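Local structure of monovalent Na+/H+ antiporter subunit D (Dietzia sp. DQ12-45-1b, 7D3U) at residues A338-Y351 / R525-S538. The protein is a membrane subunit of a multi-subunit Mrp sodium/proton antiporter and probably takes part in moving ions across the cell membrane. Sequence-based numbering, arbitrary orientation.
With LMT (dodecyl-beta-D-maltoside), chain H.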
loop_
_atom_site.group_PDB
_atom_site.type_symbol
_atom_site.label_atom_id
_atom_site.label_comp_id
_atom_site.label_asym_id
_atom_site.label_seq_id
_atom_site.Cartn_x
_atom_site.Cartn_y
_atom_site.Cartn_z
ATOM N N ALA A 338 -9.358 -2.389 -7.873
ATOM C CA ALA A 338 -10.511 -1.727 -7.276
ATOM C C ALA A 338 -11.760 -2.585 -7.422
ATOM O O ALA A 338 -12.485 -2.816 -6.450
ATOM C CB ALA A 338 -10.717 -0.353 -7.909
ATOM N N ALA A 339 -12.016 -3.084 -8.634
ATOM C CA ALA A 339 -13.174 -3.941 -8.865
ATOM C C ALA A 339 -13.067 -5.275 -8.145
ATOM O O ALA A 339 -14.074 -5.978 -8.019
ATOM C CB ALA A 339 -13.359 -4.188 -10.360
ATOM N N LEU A 340 -11.877 -5.642 -7.675
ATOM C CA LEU A 340 -11.687 -6.905 -6.978
ATOM C C LEU A 340 -11.833 -6.748 -5.471
ATOM O O LEU A 340 -12.349 -7.649 -4.802
ATOM C CB LEU A 340 -10.313 -7.486 -7.316
ATOM C CG LEU A 340 -10.232 -8.992 -7.559
ATOM C CD1 LEU A 340 -11.478 -9.489 -8.255
ATOM C CD2 LEU A 340 -9.003 -9.318 -8.378
ATOM N N PHE A 341 -11.387 -5.617 -4.923
ATOM C CA PHE A 341 -11.620 -5.331 -3.515
ATOM C C PHE A 341 -13.058 -4.914 -3.247
ATOM O O PHE A 341 -13.490 -4.933 -2.091
ATOM C CB PHE A 341 -10.673 -4.234 -3.032
ATOM C CG PHE A 341 -9.329 -4.737 -2.602
ATOM C CD1 PHE A 341 -9.187 -5.457 -1.433
ATOM C CD2 PHE A 341 -8.205 -4.476 -3.360
ATOM C CE1 PHE A 341 -7.950 -5.912 -1.033
ATOM C CE2 PHE A 341 -6.968 -4.928 -2.963
ATOM C CZ PHE A 341 -6.840 -5.647 -1.799
ATOM N N LEU A 342 -13.802 -4.530 -4.283
ATOM C CA LEU A 342 -15.206 -4.172 -4.128
ATOM C C LEU A 342 -16.129 -5.372 -4.251
ATOM O O LEU A 342 -17.229 -5.357 -3.690
ATOM C CB LEU A 342 -15.603 -3.121 -5.167
ATOM C CG LEU A 342 -15.047 -1.710 -4.982
ATOM C CD1 LEU A 342 -15.490 -0.815 -6.123
ATOM C CD2 LEU A 342 -15.491 -1.143 -3.658
ATOM N N ALA A 343 -15.715 -6.408 -4.980
ATOM C CA ALA A 343 -16.507 -7.629 -5.053
ATOM C C ALA A 343 -16.278 -8.497 -3.824
ATOM O O ALA A 343 -17.233 -8.968 -3.199
ATOM C CB ALA A 343 -16.172 -8.401 -6.328
ATOM N N ILE A 344 -15.013 -8.719 -3.463
ATOM C CA ILE A 344 -14.713 -9.443 -2.234
ATOM C C ILE A 344 -15.094 -8.606 -1.020
ATOM O O ILE A 344 -15.492 -9.146 0.018
ATOM C CB ILE A 344 -13.228 -9.847 -2.212
ATOM C CG1 ILE A 344 -12.950 -10.880 -3.300
ATOM C CG2 ILE A 344 -12.838 -10.411 -0.861
ATOM C CD1 ILE A 344 -13.789 -12.125 -3.177
ATOM N N GLY A 345 -15.007 -7.280 -1.134
ATOM C CA GLY A 345 -15.423 -6.426 -0.036
ATOM C C GLY A 345 -16.922 -6.415 0.174
ATOM O O GLY A 345 -17.391 -6.237 1.301
ATOM N N ALA A 346 -17.694 -6.598 -0.898
ATOM C CA ALA A 346 -19.142 -6.674 -0.760
ATOM C C ALA A 346 -19.585 -7.971 -0.103
ATOM O O ALA A 346 -20.697 -8.035 0.426
ATOM C CB ALA A 346 -19.814 -6.531 -2.123
ATOM N N ILE A 347 -18.742 -9.001 -0.126
ATOM C CA ILE A 347 -19.056 -10.236 0.581
ATOM C C ILE A 347 -18.741 -10.095 2.061
ATOM O O ILE A 347 -19.522 -10.523 2.917
ATOM C CB ILE A 347 -18.292 -11.410 -0.052
ATOM C CG1 ILE A 347 -18.802 -11.669 -1.466
ATOM C CG2 ILE A 347 -18.424 -12.654 0.801
ATOM C CD1 ILE A 347 -17.998 -12.697 -2.207
ATOM N N GLU A 348 -17.600 -9.485 2.388
ATOM C CA GLU A 348 -17.228 -9.287 3.782
ATOM C C GLU A 348 -18.165 -8.331 4.505
ATOM O O GLU A 348 -18.164 -8.300 5.740
ATOM C CB GLU A 348 -15.794 -8.771 3.874
ATOM C CG GLU A 348 -14.743 -9.844 3.683
ATOM C CD GLU A 348 -13.377 -9.408 4.170
ATOM O OE1 GLU A 348 -13.257 -8.265 4.659
ATOM O OE2 GLU A 348 -12.423 -10.207 4.066
ATOM N N VAL A 349 -18.958 -7.552 3.772
ATOM C CA VAL A 349 -19.895 -6.642 4.418
ATOM C C VAL A 349 -21.165 -7.376 4.822
ATOM O O VAL A 349 -21.691 -7.171 5.921
ATOM C CB VAL A 349 -20.193 -5.449 3.491
ATOM C CG1 VAL A 349 -21.497 -4.781 3.880
ATOM C CG2 VAL A 349 -19.050 -4.453 3.535
ATOM N N ARG A 350 -21.670 -8.253 3.957
ATOM C CA ARG A 350 -22.897 -8.980 4.249
ATOM C C ARG A 350 -22.648 -10.335 4.894
ATOM O O ARG A 350 -23.468 -10.782 5.702
ATOM C CB ARG A 350 -23.713 -9.176 2.970
ATOM C CG ARG A 350 -24.311 -7.901 2.414
ATOM C CD ARG A 350 -24.816 -6.995 3.519
ATOM N NE ARG A 350 -25.595 -5.882 2.988
ATOM C CZ ARG A 350 -25.666 -4.684 3.556
ATOM N NH1 ARG A 350 -25.002 -4.439 4.675
ATOM N NH2 ARG A 350 -26.399 -3.731 3.002
ATOM N N TYR A 351 -21.547 -11.003 4.557
ATOM C CA TYR A 351 -21.259 -12.328 5.084
ATOM C C TYR A 351 -20.143 -12.336 6.117
ATOM O O TYR A 351 -19.808 -13.405 6.636
ATOM C CB TYR A 351 -20.904 -13.285 3.942
ATOM C CG TYR A 351 -22.058 -13.593 3.021
ATOM C CD1 TYR A 351 -22.335 -12.785 1.930
ATOM C CD2 TYR A 351 -22.869 -14.695 3.241
ATOM C CE1 TYR A 351 -23.387 -13.064 1.085
ATOM C CE2 TYR A 351 -23.923 -14.980 2.403
ATOM C CZ TYR A 351 -24.178 -14.162 1.327
ATOM O OH TYR A 351 -25.229 -14.446 0.489
ATOM N N ARG A 525 -28.210 -11.768 0.027
ATOM C CA ARG A 525 -27.900 -10.734 1.006
ATOM C C ARG A 525 -27.394 -9.452 0.360
ATOM O O ARG A 525 -27.799 -8.356 0.760
ATOM C CB ARG A 525 -26.856 -11.243 2.001
ATOM C CG ARG A 525 -27.321 -12.380 2.883
ATOM C CD ARG A 525 -26.385 -12.543 4.062
ATOM N NE ARG A 525 -26.488 -13.865 4.669
ATOM C CZ ARG A 525 -25.750 -14.272 5.694
ATOM N NH1 ARG A 525 -24.849 -13.462 6.230
ATOM N NH2 ARG A 525 -25.914 -15.491 6.184
ATOM N N ILE A 526 -26.515 -9.569 -0.631
ATOM C CA ILE A 526 -25.884 -8.407 -1.249
ATOM C C ILE A 526 -26.853 -7.817 -2.265
ATOM O O ILE A 526 -27.048 -8.373 -3.347
ATOM C CB ILE A 526 -24.550 -8.778 -1.905
ATOM C CG1 ILE A 526 -23.613 -9.410 -0.880
ATOM C CG2 ILE A 526 -23.910 -7.562 -2.538
ATOM C CD1 ILE A 526 -22.376 -10.014 -1.489
ATOM N N GLY A 527 -27.463 -6.690 -1.918
ATOM C CA GLY A 527 -28.369 -6.014 -2.817
ATOM C C GLY A 527 -27.646 -5.430 -4.018
ATOM O O GLY A 527 -26.460 -5.660 -4.260
ATOM N N LEU A 528 -28.398 -4.645 -4.789
ATOM C CA LEU A 528 -27.838 -4.057 -6.000
ATOM C C LEU A 528 -26.866 -2.932 -5.672
ATOM O O LEU A 528 -25.871 -2.739 -6.381
ATOM C CB LEU A 528 -28.960 -3.550 -6.903
ATOM C CG LEU A 528 -28.524 -2.930 -8.230
ATOM C CD1 LEU A 528 -27.627 -3.887 -8.997
ATOM C CD2 LEU A 528 -29.732 -2.539 -9.062
ATOM N N ALA A 529 -27.126 -2.186 -4.597
ATOM C CA ALA A 529 -26.289 -1.040 -4.264
ATOM C C ALA A 529 -24.890 -1.444 -3.821
ATOM O O ALA A 529 -23.972 -0.621 -3.892
ATOM C CB ALA A 529 -26.955 -0.204 -3.171
ATOM N N LEU A 530 -24.704 -2.681 -3.367
ATOM C CA LEU A 530 -23.391 -3.138 -2.935
ATOM C C LEU A 530 -22.616 -3.837 -4.041
ATOM O O LEU A 530 -21.385 -3.737 -4.081
ATOM C CB LEU A 530 -23.526 -4.081 -1.738
ATOM C CG LEU A 530 -23.405 -3.439 -0.359
ATOM C CD1 LEU A 530 -23.455 -4.495 0.725
ATOM C CD2 LEU A 530 -22.125 -2.638 -0.266
ATOM N N ALA A 531 -23.301 -4.543 -4.935
ATOM C CA ALA A 531 -22.653 -5.233 -6.039
ATOM C C ALA A 531 -22.582 -4.391 -7.305
ATOM O O ALA A 531 -21.990 -4.836 -8.292
ATOM C CB ALA A 531 -23.380 -6.547 -6.339
ATOM N N ALA A 532 -23.165 -3.197 -7.303
ATOM C CA ALA A 532 -23.147 -2.326 -8.472
ATOM C C ALA A 532 -21.810 -1.609 -8.650
ATOM O O ALA A 532 -21.334 -1.500 -9.785
ATOM C CB ALA A 532 -24.291 -1.312 -8.398
ATOM N N PRO A 533 -21.179 -1.083 -7.592
ATOM C CA PRO A 533 -19.845 -0.492 -7.789
ATOM C C PRO A 533 -18.796 -1.502 -8.213
ATOM O O PRO A 533 -17.883 -1.151 -8.968
ATOM C CB PRO A 533 -19.523 0.116 -6.418
ATOM C CG PRO A 533 -20.410 -0.590 -5.470
ATOM C CD PRO A 533 -21.667 -0.824 -6.226
ATOM N N ALA A 534 -18.893 -2.747 -7.750
ATOM C CA ALA A 534 -17.966 -3.780 -8.189
ATOM C C ALA A 534 -18.268 -4.271 -9.596
ATOM O O ALA A 534 -17.380 -4.833 -10.244
ATOM C CB ALA A 534 -17.989 -4.961 -7.220
ATOM N N LEU A 535 -19.493 -4.076 -10.079
ATOM C CA LEU A 535 -19.858 -4.491 -11.426
ATOM C C LEU A 535 -19.549 -3.417 -12.459
ATOM O O LEU A 535 -19.152 -3.738 -13.584
ATOM C CB LEU A 535 -21.343 -4.852 -11.482
ATOM C CG LEU A 535 -21.815 -5.544 -12.760
ATOM C CD1 LEU A 535 -21.703 -7.049 -12.618
ATOM C CD2 LEU A 535 -23.236 -5.137 -13.097
ATOM N N ALA A 536 -19.734 -2.145 -12.099
ATOM C CA ALA A 536 -19.400 -1.057 -13.011
ATOM C C ALA A 536 -17.929 -1.105 -13.397
ATOM O O ALA A 536 -17.582 -1.051 -14.581
ATOM C CB ALA A 536 -19.749 0.288 -12.376
ATOM N N LEU A 537 -17.045 -1.217 -12.406
ATOM C CA LEU A 537 -15.624 -1.362 -12.682
ATOM C C LEU A 537 -15.271 -2.721 -13.263
ATOM O O LEU A 537 -14.103 -2.945 -13.601
ATOM C CB LEU A 537 -14.815 -1.120 -11.409
ATOM C CG LEU A 537 -14.818 0.307 -10.872
ATOM C CD1 LEU A 537 -13.836 0.434 -9.727
ATOM C CD2 LEU A 537 -14.483 1.286 -11.979
ATOM N N SER A 538 -16.235 -3.631 -13.386
ATOM C CA SER A 538 -16.003 -4.928 -14.002
ATOM C C SER A 538 -16.421 -4.970 -15.464
ATOM O O SER A 538 -16.056 -5.917 -16.167
ATOM C CB SER A 538 -16.744 -6.025 -13.234
ATOM O OG SER A 538 -16.559 -7.282 -13.857
HETATM C C1 LMT H . -31.293 -0.014 -3.946
HETATM C C2 LMT H . -30.766 1.099 -4.801
HETATM C C3 LMT H . -29.994 0.694 -6.013
HETATM C C4 LMT H . -29.265 1.910 -6.517
HETATM C C5 LMT H . -28.123 1.509 -7.388
HETATM C C6 LMT H . -27.101 2.590 -7.494
HETATM C C7 LMT H . -25.784 2.017 -7.922
HETATM C C8 LMT H . -24.699 2.933 -7.475
HETATM C C9 LMT H . -23.318 2.439 -7.750
HETATM C C10 LMT H . -22.735 3.310 -8.826
HETATM C C11 LMT H . -21.363 2.859 -9.210
HETATM C C12 LMT H . -20.607 3.929 -9.923
#
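Arg-525 passes obliquely over one face of the Tyr-351 ring. Its chain, extended from CG to NE, carries CD over that face, 4.0 Å from the ring centroid, in a CH-pi contact, and brings the guanidinium over the CD2-CE2 rim, its plane 14° from that of the ring. From there NH1 is placed to donate to the backbone O of Arg-350 (3.1 Å), a bond that stays doubtful because the position of that oxygen is less sure. OH of Tyr-351 is hydrogen-bonded to OE2 of Glu-366, the same oxygen that accepts from the backbone N of Ile-526, so one carboxylate ties both segments. Replacing Tyr-351 by an alanine is likely to leave the Arg-525 chain without the ring face it packs on and Glu-366 without one of its hydrogen-bond partners.

Apolar packing fills the rest. CD1 of Ile-526 reaches CG1 of Ile-347 at 3.9 Å and the ring edge of Tyr-351. CD1 of Leu-530 meets CG1 of Val-349 at 3.7 Å and lies over one guanidinium face of Arg-350. Further along, small residues bring the backbones together: CB of Ala-534 rests 3.6 Å from CB of Leu-342, and CB of Ala-339 touches CB of Leu-537 at 3.6 Å. Phe-97 of helix 80-101 packs on both Leu-342 and Leu-530, while the alkyl chain of a bound dodecyl maltoside lies along Ala-532 and Pro-533.

Residues 338-350 of helix 320-350 and 528-538 of helix 528-546 run nearly antiparallel, their local axes at 160° and 8.1 Å apart, a close alanine-lined pairing of predicted transmembrane helices that joins helix 528-546 to the Mrp/complex I-type antiporter bundle.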